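Local atomic coordinates of anthranilate synthase component I (Streptococcus pneumoniae serotype 4, PDB entry 5KCK), a protein that is the first component of a two-component synthase, a mixed alpha-and-beta protein built around large antiparallel sheets and present here as two copies in the assembly. Residues D114-P119 with T411-N416; E175-S180 with P226-R231; F210-S215 with R377-L382; Q216-E221 with E439-A444; N237-L242 with I253-E258. All blocks are in the same frame, centred on the assembly; numbering follows the deposited sequence.

Contact 1: residues D114-P119 with T411-N416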
# COMPACT_ATOMS: atom_id res chain seq x y z
N ASP A 114 -1.60 -17.51 38.43
CA ASP A 114 -1.05 -17.29 37.10
C ASP A 114 -0.80 -18.65 36.44
O ASP A 114 0.09 -19.39 36.86
CB ASP A 114 0.25 -16.48 37.19
CG ASP A 114 0.78 -16.07 35.83
OD1 ASP A 114 0.27 -16.56 34.80
OD2 ASP A 114 1.73 -15.26 35.80
N THR A 115 -1.58 -18.97 35.42
CA THR A 115 -1.40 -20.21 34.68
C THR A 115 -0.49 -20.06 33.46
O THR A 115 -0.21 -21.06 32.80
CB THR A 115 -2.75 -20.78 34.24
OG1 THR A 115 -3.46 -19.79 33.47
CG2 THR A 115 -3.59 -21.19 35.45
N ILE A 116 -0.02 -18.85 33.15
CA ILE A 116 0.84 -18.61 32.00
C ILE A 116 2.27 -18.28 32.44
O ILE A 116 3.23 -18.85 31.92
CB ILE A 116 0.27 -17.50 31.10
CG1 ILE A 116 -1.10 -17.89 30.53
CG2 ILE A 116 1.23 -17.19 29.97
CD1 ILE A 116 -1.67 -16.85 29.56
N GLY A 117 2.42 -17.33 33.36
CA GLY A 117 3.73 -17.03 33.91
C GLY A 117 4.53 -15.97 33.20
O GLY A 117 5.75 -15.96 33.31
N THR A 118 3.89 -15.07 32.46
CA THR A 118 4.62 -13.95 31.90
C THR A 118 4.97 -12.96 33.01
O THR A 118 4.25 -12.86 34.01
CB THR A 118 3.81 -13.23 30.82
OG1 THR A 118 2.46 -13.05 31.28
CG2 THR A 118 3.80 -14.03 29.53
N PRO A 119 6.07 -12.22 32.87
CA PRO A 119 6.33 -11.13 33.81
C PRO A 119 5.28 -10.04 33.67
O PRO A 119 4.58 -9.93 32.66
CB PRO A 119 7.73 -10.62 33.40
CG PRO A 119 7.97 -11.18 32.04
CD PRO A 119 7.19 -12.45 31.95
N THR A 411 -4.61 -10.57 21.08
CA THR A 411 -3.19 -10.86 21.27
C THR A 411 -3.05 -12.30 21.72
O THR A 411 -3.76 -12.75 22.63
CB THR A 411 -2.59 -9.90 22.30
OG1 THR A 411 -2.69 -8.56 21.79
CG2 THR A 411 -1.14 -10.24 22.57
N MSE A 412 -2.13 -13.02 21.09
CA MSE A 412 -1.84 -14.40 21.45
C MSE A 412 -0.50 -14.53 22.19
O MSE A 412 0.49 -13.90 21.82
CB MSE A 412 -1.85 -15.27 20.18
CG MSE A 412 -1.51 -16.73 20.38
SE MSE A 412 -1.40 -17.69 18.65
CE MSE A 412 -3.29 -17.55 18.14
N ILE A 413 -0.47 -15.36 23.22
CA ILE A 413 0.75 -15.65 23.98
C ILE A 413 1.17 -17.07 23.67
O ILE A 413 0.38 -18.01 23.86
CB ILE A 413 0.54 -15.47 25.49
CG1 ILE A 413 -0.21 -14.17 25.80
CG2 ILE A 413 1.87 -15.55 26.22
CD1 ILE A 413 0.42 -12.95 25.21
N LEU A 414 2.42 -17.24 23.25
CA LEU A 414 3.02 -18.56 23.04
C LEU A 414 4.02 -18.82 24.16
O LEU A 414 5.06 -18.16 24.23
CB LEU A 414 3.69 -18.65 21.68
CG LEU A 414 2.79 -19.26 20.60
CD1 LEU A 414 1.59 -18.38 20.35
CD2 LEU A 414 3.56 -19.46 19.33
N LYS A 415 3.70 -19.78 25.02
CA LYS A 415 4.55 -20.09 26.17
C LYS A 415 4.14 -21.46 26.69
O LYS A 415 2.99 -21.88 26.54
CB LYS A 415 4.40 -19.02 27.26
CG LYS A 415 5.44 -19.08 28.37
CD LYS A 415 5.21 -17.96 29.38
CE LYS A 415 6.32 -17.93 30.43
NZ LYS A 415 6.59 -19.28 31.02
N ASN A 416 5.10 -22.16 27.30
CA ASN A 416 4.86 -23.48 27.89
C ASN A 416 4.39 -24.48 26.83
O ASN A 416 3.63 -25.40 27.12
CB ASN A 416 3.84 -23.40 29.03
CG ASN A 416 4.13 -22.26 29.99
OD1 ASN A 416 5.25 -22.08 30.45
ND2 ASN A 416 3.10 -21.46 30.29
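Ile116 and Lys415 meet where the loop 114-119 of the N-terminal region, between strands 92-97 and 121-126, is tied to strand 411-415, 292 residues on. The closely packed part is apolar. Three methyls converge there: Ile116 CG2 lies 4.1 Å from Ile413 CG2, on side chains crossing at about a right angle, and Thr118 CG2 approaches the same Ile413 CG2 equally closely. The aliphatic run of Lys415 passes the loop backbone, with CD 3.3 Å from Ile116 O. Its chain bends at the last torsion (chi4 -49°), where NZ donates to Asn416 OD1 at 3.2 Å.

Toward solvent the contact thins out to the exposed Asn416. Its ND2 donates to Ile116 O at 3.1 Å, nearly straight at 168°, in the carbonyl plane on a lone pair; ND2 is also hydrogen-bonded to Tyr420 OH. Within the loop, Ile116 N donates to Asp114 OD1 at 2.8 Å, closing an Asx turn, and Gly117 N reaches the same oxygen from the same face, the wider Asx motif. Chemically, a methyl cluster supplies the packing, while a single hydrogen bond from the Asn416 amide supplies direction, its acceptor Ile116 O probably polarised further by the nearby lysine charge.

Contact 2: residues E175-S180 with P226-R231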
# COMPACT_ATOMS: atom_id res chain seq x y z
N GLU A 175 9.04 -21.38 0.91
CA GLU A 175 8.21 -22.47 1.37
C GLU A 175 6.83 -21.95 1.74
O GLU A 175 6.66 -20.80 2.16
CB GLU A 175 8.84 -23.18 2.57
CG GLU A 175 10.32 -23.54 2.39
CD GLU A 175 10.57 -24.51 1.25
OE1 GLU A 175 9.66 -25.29 0.91
OE2 GLU A 175 11.70 -24.50 0.70
N ASP A 176 5.82 -22.80 1.57
CA ASP A 176 4.47 -22.39 1.91
C ASP A 176 4.33 -22.20 3.42
O ASP A 176 5.12 -22.72 4.21
CB ASP A 176 3.47 -23.41 1.39
CG ASP A 176 3.67 -23.71 -0.08
OD1 ASP A 176 4.55 -24.54 -0.41
OD2 ASP A 176 2.97 -23.09 -0.92
N LEU A 177 3.32 -21.43 3.81
CA LEU A 177 3.13 -21.12 5.22
C LEU A 177 2.75 -22.38 5.99
O LEU A 177 1.89 -23.15 5.56
CB LEU A 177 2.05 -20.04 5.39
CG LEU A 177 2.46 -18.62 4.96
CD1 LEU A 177 1.46 -17.57 5.44
CD2 LEU A 177 3.84 -18.31 5.48
N ASP A 178 3.42 -22.59 7.12
CA ASP A 178 3.17 -23.73 8.00
C ASP A 178 2.10 -23.32 9.01
O ASP A 178 2.36 -23.07 10.19
CB ASP A 178 4.47 -24.16 8.68
CG ASP A 178 4.32 -25.40 9.54
OD1 ASP A 178 3.26 -26.06 9.50
OD2 ASP A 178 5.29 -25.72 10.27
N LEU A 179 0.86 -23.25 8.51
CA LEU A 179 -0.27 -22.83 9.35
C LEU A 179 -1.15 -23.99 9.79
O LEU A 179 -2.35 -24.01 9.51
CB LEU A 179 -1.16 -21.82 8.62
CG LEU A 179 -0.58 -20.49 8.16
CD1 LEU A 179 -1.67 -19.64 7.50
CD2 LEU A 179 0.04 -19.79 9.35
N SER A 180 -0.57 -24.95 10.50
CA SER A 180 -1.38 -26.00 11.10
C SER A 180 -2.39 -25.36 12.06
O SER A 180 -2.01 -24.52 12.89
CB SER A 180 -0.49 -27.00 11.83
OG SER A 180 -1.24 -28.06 12.39
N PRO A 226 5.05 -20.26 14.52
CA PRO A 226 4.44 -19.01 15.01
C PRO A 226 4.66 -17.82 14.09
O PRO A 226 3.75 -17.01 13.90
CB PRO A 226 5.14 -18.80 16.37
CG PRO A 226 6.43 -19.56 16.26
CD PRO A 226 6.14 -20.75 15.39
N PHE A 227 5.87 -17.69 13.54
CA PHE A 227 6.15 -16.58 12.63
C PHE A 227 5.27 -16.63 11.38
O PHE A 227 4.80 -15.60 10.90
CB PHE A 227 7.63 -16.58 12.26
CG PHE A 227 8.06 -15.38 11.49
CD1 PHE A 227 8.07 -14.14 12.08
CD2 PHE A 227 8.44 -15.50 10.16
CE1 PHE A 227 8.46 -13.02 11.37
CE2 PHE A 227 8.83 -14.38 9.44
CZ PHE A 227 8.84 -13.14 10.05
N ASP A 228 5.02 -17.83 10.85
CA ASP A 228 4.13 -17.92 9.70
C ASP A 228 2.71 -17.50 10.06
O ASP A 228 2.00 -16.93 9.22
CB ASP A 228 4.13 -19.32 9.10
CG ASP A 228 5.40 -19.63 8.32
OD1 ASP A 228 6.20 -18.70 8.07
OD2 ASP A 228 5.59 -20.81 7.95
N PHE A 229 2.29 -17.77 11.30
CA PHE A 229 1.02 -17.23 11.76
C PHE A 229 1.03 -15.70 11.71
O PHE A 229 0.07 -15.08 11.24
CB PHE A 229 0.72 -17.73 13.18
CG PHE A 229 -0.52 -17.14 13.78
CD1 PHE A 229 -1.77 -17.68 13.50
CD2 PHE A 229 -0.45 -16.06 14.63
CE1 PHE A 229 -2.91 -17.14 14.05
CE2 PHE A 229 -1.59 -15.51 15.20
CZ PHE A 229 -2.82 -16.05 14.90
N TYR A 230 2.13 -15.08 12.17
CA TYR A 230 2.23 -13.62 12.07
C TYR A 230 2.17 -13.16 10.62
O TYR A 230 1.46 -12.20 10.31
CB TYR A 230 3.52 -13.12 12.73
CG TYR A 230 3.64 -11.61 12.70
CD1 TYR A 230 2.79 -10.81 13.46
CD2 TYR A 230 4.57 -10.97 11.88
CE1 TYR A 230 2.87 -9.42 13.43
CE2 TYR A 230 4.66 -9.58 11.84
CZ TYR A 230 3.80 -8.81 12.62
OH TYR A 230 3.87 -7.43 12.60
N ARG A 231 2.88 -13.85 9.71
CA ARG A 231 2.85 -13.46 8.31
C ARG A 231 1.43 -13.51 7.76
O ARG A 231 1.04 -12.65 6.96
CB ARG A 231 3.77 -14.37 7.48
CG ARG A 231 5.25 -14.25 7.82
CD ARG A 231 6.06 -15.33 7.08
NE ARG A 231 5.90 -15.20 5.64
CZ ARG A 231 6.27 -16.12 4.75
NH1 ARG A 231 6.82 -17.27 5.15
NH2 ARG A 231 6.08 -15.90 3.46
O HOH W 1 8.58 -19.50 4.70
O HOH W 2 6.94 -18.22 1.72
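A methyl group sits against the face of a guanidinium here: Leu177 CD2 approaches Arg231 from one side of the plane, displaced toward the rim, and comes within 3.2 Å of Arg231 NH1. The same methyl is 3.5 Å from Asp228 CG, so a single leucine branch touches both members of the salt bridge between Arg231 NH1 and Asp228 OD1, whose hydrogen bond is weak at 3.3 Å. A chi1 of -74° sets Asp228 CG beside the backbone N; of the carboxylate oxygens, OD2 is the one that accepts from the loop. Asp178 N donates to Asp228 OD2 at 2.9 Å and 175°, on the anti side, 29° out of the carboxylate plane. Leu179 CD2 lies 3.5 Å from Asp228 O. Two waters lie at the guanidinium edge; the firmer one links Glu175 O (2.6 Å) to Arg231 NH2 (3.0 Å). NH2 also forms a salt bridge with Asp10, so the arginine joins two parts of the chain to the helix. The loop packs against the first turns of helix 226-236. Pro226 and Phe229 pack on strands 250-254 and 411-415, while Phe227 stacks on Tyr18 of the second subunit and Tyr230 OH is hydrogen-bonded to Glu30 of that subunit.

Contact 3: residues F210-S215 with R377-L382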
# COMPACT_ATOMS: atom_id res chain seq x y z
N PHE A 210 -21.62 -0.04 36.90
CA PHE A 210 -22.39 0.08 35.66
C PHE A 210 -21.98 -0.93 34.59
O PHE A 210 -22.82 -1.35 33.79
CB PHE A 210 -22.26 1.50 35.09
CG PHE A 210 -23.02 1.71 33.81
CD1 PHE A 210 -24.39 1.97 33.83
CD2 PHE A 210 -22.37 1.67 32.58
CE1 PHE A 210 -25.09 2.16 32.66
CE2 PHE A 210 -23.08 1.86 31.40
CZ PHE A 210 -24.44 2.11 31.44
N GLN A 211 -20.71 -1.33 34.54
CA GLN A 211 -20.25 -2.22 33.49
C GLN A 211 -19.01 -2.95 33.98
O GLN A 211 -18.21 -2.40 34.74
CB GLN A 211 -19.95 -1.46 32.20
CG GLN A 211 -19.33 -2.30 31.10
CD GLN A 211 -19.67 -1.78 29.72
OE1 GLN A 211 -19.70 -2.53 28.75
NE2 GLN A 211 -19.93 -0.48 29.64
N CYS A 212 -18.87 -4.20 33.55
CA CYS A 212 -17.80 -5.07 34.03
C CYS A 212 -17.40 -6.01 32.90
O CYS A 212 -18.22 -6.80 32.44
CB CYS A 212 -18.26 -5.86 35.26
SG CYS A 212 -17.00 -6.90 36.04
N VAL A 213 -16.15 -5.92 32.46
CA VAL A 213 -15.69 -6.75 31.36
C VAL A 213 -15.14 -8.05 31.94
O VAL A 213 -14.12 -8.05 32.62
CB VAL A 213 -14.64 -6.02 30.51
CG1 VAL A 213 -14.22 -6.89 29.34
CG2 VAL A 213 -15.18 -4.69 29.99
N LEU A 214 -15.85 -9.15 31.68
CA LEU A 214 -15.41 -10.48 32.06
C LEU A 214 -14.87 -11.21 30.83
O LEU A 214 -15.44 -11.11 29.73
CB LEU A 214 -16.56 -11.28 32.69
CG LEU A 214 -17.15 -10.70 33.97
CD1 LEU A 214 -18.39 -11.47 34.41
CD2 LEU A 214 -16.11 -10.67 35.08
N SER A 215 -13.79 -11.97 31.01
CA SER A 215 -13.10 -12.60 29.90
C SER A 215 -12.96 -14.10 30.10
O SER A 215 -13.04 -14.62 31.22
CB SER A 215 -11.70 -11.98 29.71
OG SER A 215 -10.84 -12.30 30.78
N ARG A 377 -11.88 -4.71 40.94
CA ARG A 377 -11.98 -5.57 42.11
C ARG A 377 -12.95 -6.72 41.85
O ARG A 377 -12.67 -7.87 42.21
CB ARG A 377 -12.39 -4.76 43.34
CG ARG A 377 -11.31 -3.74 43.78
CD ARG A 377 -11.61 -3.11 45.15
NE ARG A 377 -11.81 -4.13 46.18
CZ ARG A 377 -10.92 -4.46 47.11
NH1 ARG A 377 -9.74 -3.85 47.16
NH2 ARG A 377 -11.20 -5.40 48.00
N ARG A 378 -14.08 -6.44 41.18
CA ARG A 378 -15.05 -7.49 40.89
C ARG A 378 -14.50 -8.50 39.89
O ARG A 378 -14.76 -9.70 40.02
CB ARG A 378 -16.34 -6.87 40.37
CG ARG A 378 -17.03 -5.95 41.39
CD ARG A 378 -17.30 -6.64 42.73
NE ARG A 378 -18.21 -5.85 43.55
CZ ARG A 378 -18.43 -6.03 44.84
NH1 ARG A 378 -17.79 -6.99 45.50
NH2 ARG A 378 -19.29 -5.25 45.49
N ILE A 379 -13.73 -8.03 38.90
CA ILE A 379 -13.14 -8.94 37.92
C ILE A 379 -12.29 -10.00 38.61
O ILE A 379 -12.32 -11.18 38.25
CB ILE A 379 -12.34 -8.16 36.87
CG1 ILE A 379 -13.29 -7.44 35.91
CG2 ILE A 379 -11.37 -9.09 36.10
CD1 ILE A 379 -12.61 -6.37 35.07
N TYR A 380 -11.52 -9.60 39.62
CA TYR A 380 -10.66 -10.56 40.29
C TYR A 380 -11.34 -11.29 41.44
O TYR A 380 -10.71 -12.13 42.08
CB TYR A 380 -9.38 -9.87 40.76
CG TYR A 380 -8.32 -9.91 39.68
CD1 TYR A 380 -8.52 -10.67 38.53
CD2 TYR A 380 -7.13 -9.21 39.80
CE1 TYR A 380 -7.56 -10.73 37.53
CE2 TYR A 380 -6.17 -9.26 38.81
CZ TYR A 380 -6.39 -10.02 37.68
OH TYR A 380 -5.43 -10.09 36.69
N GLU A 381 -12.62 -11.00 41.69
CA GLU A 381 -13.43 -11.89 42.51
C GLU A 381 -14.10 -12.97 41.67
O GLU A 381 -14.47 -14.01 42.22
CB GLU A 381 -14.48 -11.09 43.29
CG GLU A 381 -13.87 -10.14 44.33
CD GLU A 381 -14.86 -9.15 44.93
OE1 GLU A 381 -16.05 -9.13 44.54
OE2 GLU A 381 -14.44 -8.37 45.81
N LEU A 382 -14.21 -12.76 40.37
CA LEU A 382 -14.87 -13.67 39.45
C LEU A 382 -13.91 -14.45 38.57
O LEU A 382 -14.02 -15.67 38.46
CB LEU A 382 -15.86 -12.89 38.57
CG LEU A 382 -16.90 -12.14 39.39
CD1 LEU A 382 -17.73 -11.25 38.48
CD2 LEU A 382 -17.78 -13.13 40.13
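Ile379 lies against three consecutive residues of the strand. Its CG1 is 3.8 Å from Cys212 SG, its CD1 reaches Val213 O at 3.3 Å, and CG1 also comes within 4.4 Å of Leu214 CD2. One turn further along the helix Leu382 CD1 meets Leu214 CD2 at 3.8 Å. Cys212 holds SG anti to its backbone N (chi1 -176°), which is the position from which the sulfur touches the isoleucine. The axes of strand 211-215 and helix 377-382 approach to 8.6 Å at a signed crossing angle of -34°.

In the next shell, Ala200 of helix 190-205 packs on both Leu214 and Leu382. Arg378 NH1 donates to the syn lone pair of Glu381 OE1 at 2.9 Å, in the guanidinium plane, while NH2 makes a salt bridge with Asp208, just before the strand. Backbone pairing with Ser368, Ile427 and Ala425 fixes the strand itself. The chemistry implies an interface held by aliphatic and sulfur contacts, with the strand-helix pair packed against helix 190-205 and its charged groups paired at the margin.

Contact 4: residues Q216-E221 with E439-A444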
# COMPACT_ATOMS: atom_id res chain seq x y z
N GLN A 216 -12.77 -14.80 28.98
CA GLN A 216 -12.45 -16.22 28.95
C GLN A 216 -11.12 -16.42 28.26
O GLN A 216 -10.81 -15.73 27.28
CB GLN A 216 -13.47 -17.04 28.16
CG GLN A 216 -14.74 -17.40 28.84
CD GLN A 216 -15.49 -18.43 28.02
OE1 GLN A 216 -16.49 -18.13 27.37
NE2 GLN A 216 -14.98 -19.66 28.02
N ARG A 217 -10.36 -17.39 28.74
CA ARG A 217 -9.10 -17.78 28.13
C ARG A 217 -9.27 -19.12 27.43
O ARG A 217 -10.11 -19.94 27.83
CB ARG A 217 -7.99 -17.83 29.18
CG ARG A 217 -6.65 -18.33 28.68
CD ARG A 217 -5.63 -18.17 29.78
NE ARG A 217 -5.43 -16.76 30.09
CZ ARG A 217 -4.81 -16.31 31.18
NH1 ARG A 217 -4.35 -17.16 32.08
NH2 ARG A 217 -4.66 -15.00 31.36
N PHE A 218 -8.51 -19.32 26.35
CA PHE A 218 -8.47 -20.57 25.61
C PHE A 218 -7.02 -20.88 25.29
O PHE A 218 -6.20 -19.96 25.15
CB PHE A 218 -9.29 -20.50 24.31
CG PHE A 218 -10.72 -20.09 24.51
CD1 PHE A 218 -11.06 -18.75 24.63
CD2 PHE A 218 -11.73 -21.04 24.59
CE1 PHE A 218 -12.38 -18.36 24.83
CE2 PHE A 218 -13.05 -20.67 24.79
CZ PHE A 218 -13.37 -19.33 24.91
N SER A 219 -6.69 -22.16 25.17
CA SER A 219 -5.31 -22.48 24.81
C SER A 219 -5.25 -23.81 24.07
O SER A 219 -6.14 -24.65 24.16
CB SER A 219 -4.39 -22.49 26.04
OG SER A 219 -4.67 -23.58 26.91
N ALA A 220 -4.17 -23.97 23.30
CA ALA A 220 -3.92 -25.16 22.51
C ALA A 220 -2.43 -25.50 22.53
O ALA A 220 -1.58 -24.61 22.65
CB ALA A 220 -4.38 -24.99 21.06
N GLU A 221 -2.14 -26.79 22.39
CA GLU A 221 -0.77 -27.22 22.13
C GLU A 221 -0.28 -26.63 20.82
O GLU A 221 -0.94 -26.75 19.78
CB GLU A 221 -0.72 -28.75 22.06
CG GLU A 221 -1.16 -29.46 23.31
CD GLU A 221 -1.28 -30.96 23.10
OE1 GLU A 221 -2.18 -31.38 22.35
OE2 GLU A 221 -0.46 -31.71 23.68
N GLU A 439 -20.28 -14.37 22.44
CA GLU A 439 -19.49 -13.22 22.02
C GLU A 439 -18.03 -13.40 22.39
O GLU A 439 -17.12 -13.03 21.63
CB GLU A 439 -20.05 -11.95 22.67
CG GLU A 439 -19.29 -10.68 22.33
CD GLU A 439 -19.44 -10.30 20.87
OE1 GLU A 439 -20.41 -10.74 20.22
OE2 GLU A 439 -18.57 -9.54 20.37
N THR A 440 -17.78 -13.99 23.55
CA THR A 440 -16.42 -14.12 24.06
C THR A 440 -15.62 -15.17 23.27
O THR A 440 -14.46 -14.93 22.92
CB THR A 440 -16.49 -14.46 25.54
OG1 THR A 440 -16.26 -13.27 26.31
CG2 THR A 440 -15.50 -15.51 25.91
N ILE A 441 -16.23 -16.32 22.97
CA ILE A 441 -15.47 -17.35 22.29
C ILE A 441 -15.26 -16.98 20.82
O ILE A 441 -14.22 -17.30 20.24
CB ILE A 441 -16.16 -18.73 22.45
CG1 ILE A 441 -15.30 -19.83 21.82
CG2 ILE A 441 -17.56 -18.73 21.86
CD1 ILE A 441 -15.70 -21.22 22.25
N ASN A 442 -16.22 -16.27 20.22
CA ASN A 442 -16.04 -15.83 18.84
C ASN A 442 -14.91 -14.81 18.74
O ASN A 442 -14.04 -14.92 17.88
CB ASN A 442 -17.34 -15.23 18.30
CG ASN A 442 -18.48 -16.23 18.30
OD1 ASN A 442 -18.26 -17.44 18.15
ND2 ASN A 442 -19.70 -15.74 18.48
N LYS A 443 -14.91 -13.81 19.63
CA LYS A 443 -13.86 -12.81 19.61
C LYS A 443 -12.49 -13.44 19.85
O LYS A 443 -11.55 -13.21 19.08
CB LYS A 443 -14.14 -11.73 20.65
CG LYS A 443 -15.01 -10.61 20.17
CD LYS A 443 -14.70 -9.34 20.94
CE LYS A 443 -15.20 -9.42 22.36
NZ LYS A 443 -14.87 -8.20 23.15
N ALA A 444 -12.37 -14.25 20.91
CA ALA A 444 -11.09 -14.85 21.25
C ALA A 444 -10.51 -15.67 20.11
O ALA A 444 -9.29 -15.71 19.93
CB ALA A 444 -11.23 -15.71 22.51
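Gln216 and Thr440 make close contact, and the glutamine can be followed atom by atom, because the single methyl Thr440 CG2 accompanies it from CB to OE1. CB, the first atom, lies 3.4 Å from Thr440 CG2. The next, CG, set beside the backbone N by chi1 of -80°, is 3.6 Å from that methyl, as is CD. At the tip Gln216 OE1 comes to 3.2 Å from Thr440 CG2. This carbonyl oxygen is buried by the contact and has no polar partner in the model, so it meets carbon where a donor would be expected. The threonine turns its other branch to the sheet, where Thr440 OG1 is weakly hydrogen-bonded to Ala423 O.

Two residues on, Phe218 inserts its ring next to the helix. Its CE1 is 3.7 Å from Ala444 CB and its CZ is 3.7 Å from Ile441 CG1, both approaches oblique to the ring; Thr440 CG2 stands at the edge, near the ring plane. Phe218 and Ile441 cross at about a right angle. The axes of strand 216-221 and helix 439-444 come within 9.0 Å, crossing at -45°. Helix 433-446 therefore packs across strand 211-221 and its antiparallel neighbour 418-427, where Ala423 touches Ala444, and Phe193 of helix 190-205 joins it by touching both Gln216 and Thr440.

Contact 5: residues N237-L242 with I253-E258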
# COMPACT_ATOMS: atom_id res chain seq x y z
N ASN A 237 -5.48 -9.25 9.10
CA ASN A 237 -5.90 -8.30 10.13
C ASN A 237 -5.01 -7.07 10.11
O ASN A 237 -4.26 -6.81 11.06
CB ASN A 237 -5.89 -8.95 11.51
CG ASN A 237 -6.91 -10.05 11.64
OD1 ASN A 237 -6.67 -11.19 11.23
ND2 ASN A 237 -8.06 -9.73 12.22
N PRO A 238 -5.06 -6.29 9.05
CA PRO A 238 -4.25 -5.06 9.01
C PRO A 238 -4.74 -3.99 9.98
O PRO A 238 -5.59 -3.16 9.64
CB PRO A 238 -4.39 -4.61 7.55
CG PRO A 238 -5.71 -5.15 7.12
CD PRO A 238 -5.87 -6.46 7.82
N SER A 239 -4.19 -3.99 11.19
CA SER A 239 -4.54 -3.04 12.23
C SER A 239 -3.46 -1.97 12.36
O SER A 239 -2.34 -2.12 11.87
CB SER A 239 -4.72 -3.74 13.59
OG SER A 239 -5.76 -4.71 13.53
N ASN A 240 -3.81 -0.89 13.06
CA ASN A 240 -2.82 0.12 13.43
C ASN A 240 -1.68 -0.47 14.24
O ASN A 240 -0.62 0.16 14.35
CB ASN A 240 -3.47 1.25 14.22
CG ASN A 240 -3.87 2.41 13.35
OD1 ASN A 240 -3.39 2.55 12.22
ND2 ASN A 240 -4.76 3.26 13.86
N TYR A 241 -1.88 -1.66 14.82
CA TYR A 241 -0.87 -2.32 15.65
C TYR A 241 -0.75 -3.77 15.24
O TYR A 241 -1.68 -4.56 15.45
CB TYR A 241 -1.22 -2.21 17.12
CG TYR A 241 -1.36 -0.79 17.58
CD1 TYR A 241 -0.24 -0.05 17.91
CD2 TYR A 241 -2.60 -0.19 17.65
CE1 TYR A 241 -0.35 1.26 18.33
CE2 TYR A 241 -2.73 1.14 18.07
CZ TYR A 241 -1.59 1.85 18.41
OH TYR A 241 -1.67 3.15 18.83
N LEU A 242 0.38 -4.12 14.65
CA LEU A 242 0.78 -5.50 14.45
C LEU A 242 2.13 -5.70 15.13
O LEU A 242 2.98 -4.80 15.11
CB LEU A 242 0.87 -5.84 12.97
CG LEU A 242 -0.48 -5.96 12.26
CD1 LEU A 242 -0.31 -5.60 10.79
CD2 LEU A 242 -0.99 -7.36 12.41
N ILE A 253 2.18 -12.31 19.98
CA ILE A 253 1.79 -12.08 18.60
C ILE A 253 0.39 -11.47 18.60
O ILE A 253 -0.54 -12.07 19.15
CB ILE A 253 1.80 -13.37 17.77
CG1 ILE A 253 3.05 -14.20 18.07
CG2 ILE A 253 1.71 -13.04 16.28
CD1 ILE A 253 3.07 -15.57 17.39
N GLY A 254 0.24 -10.31 17.98
CA GLY A 254 -1.07 -9.69 18.06
C GLY A 254 -1.34 -8.69 16.96
O GLY A 254 -0.45 -8.26 16.23
N ALA A 255 -2.63 -8.33 16.88
CA ALA A 255 -3.16 -7.41 15.88
C ALA A 255 -4.22 -6.53 16.53
O ALA A 255 -5.37 -6.47 16.12
CB ALA A 255 -3.74 -8.18 14.69
N SER A 256 -3.83 -5.84 17.60
CA SER A 256 -4.78 -4.98 18.31
C SER A 256 -5.20 -3.81 17.44
O SER A 256 -4.35 -3.09 16.92
CB SER A 256 -4.16 -4.45 19.60
OG SER A 256 -5.05 -3.53 20.20
N PRO A 257 -6.50 -3.59 17.26
CA PRO A 257 -6.97 -2.40 16.53
C PRO A 257 -7.21 -1.18 17.40
O PRO A 257 -7.59 -0.13 16.87
CB PRO A 257 -8.28 -2.90 15.91
CG PRO A 257 -8.80 -3.90 16.90
CD PRO A 257 -7.59 -4.53 17.55
N GLU A 258 -6.98 -1.26 18.71
CA GLU A 258 -7.37 -0.21 19.65
C GLU A 258 -6.14 0.33 20.36
O GLU A 258 -5.49 -0.38 21.14
CB GLU A 258 -8.39 -0.74 20.66
CG GLU A 258 -9.65 -1.31 20.02
CD GLU A 258 -10.76 -1.59 21.02
OE1 GLU A 258 -10.66 -1.09 22.17
OE2 GLU A 258 -11.73 -2.30 20.67
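Ser239 and Ala255 supply the one conventional hydrogen bond between the two segments. Ser239 OG, held beside its own backbone N (chi1 -60°), donates to Ala255 O at 3.2 Å; the hydroxyl stands above the carbonyl plane, 62° out of it.

Weaker CA-H...O contacts support the backbones: Ala255 CA to Tyr241 O at 3.2 Å, with 140° at the hydrogen, and Leu242 CA to Gly254 O at 3.5 Å. Tyr241 O also approaches Ser256 N to 3.3 Å, but the angle is too poor for a bond, so the CA-H...O contacts are seen where this pair makes no N-H...O bond.

Apolar contact centres on Ala255 CB, which touches Leu242 CD2 at 3.7 Å and Asn237 CB at 3.9 Å. The Tyr241 ring meets a carbonyl instead: Ser256 O lies at the ring edge, in plane, 3.5 Å from CD2. The tyrosine hydroxyl bonds to Asp404, and Ser256 OG bonds to Ile407 O, both on strand 403-407.

The contact joins the loop after helix 226-236 to the end of strand 250-254 and the turn that follows it. Leu233 of that helix covers Ala255, and Leu242, opening strand 242-246, pairs in an antiparallel ladder with a strand of the second subunit, carrying the sheet across the interface.

How the contacts relate
From the N terminus, contact 1 opens first, at 114-119, and contact 2 at 175-180. Strand 211-221 then opens contact 3 and, immediately after, contact 4. Contact 2 closes on helix 226-236, crossing both of these. Contact 5 opens and closes next, a short loop in series with contact 2 and nested inside contacts 1, 3 and 4. Contact 3 closes at 377-382, and contact 1 at 411-416, enclosing contacts 2, 3 and 5. Contact 4 closes last, at 439-444, so it crosses contacts 1, 2 and 3. Strands 411-415 and 250-254 are sheet neighbours, joining contacts 1 and 5, while helix 226-236 packs beside both. Contacts 2 and 5 reach the second subunit.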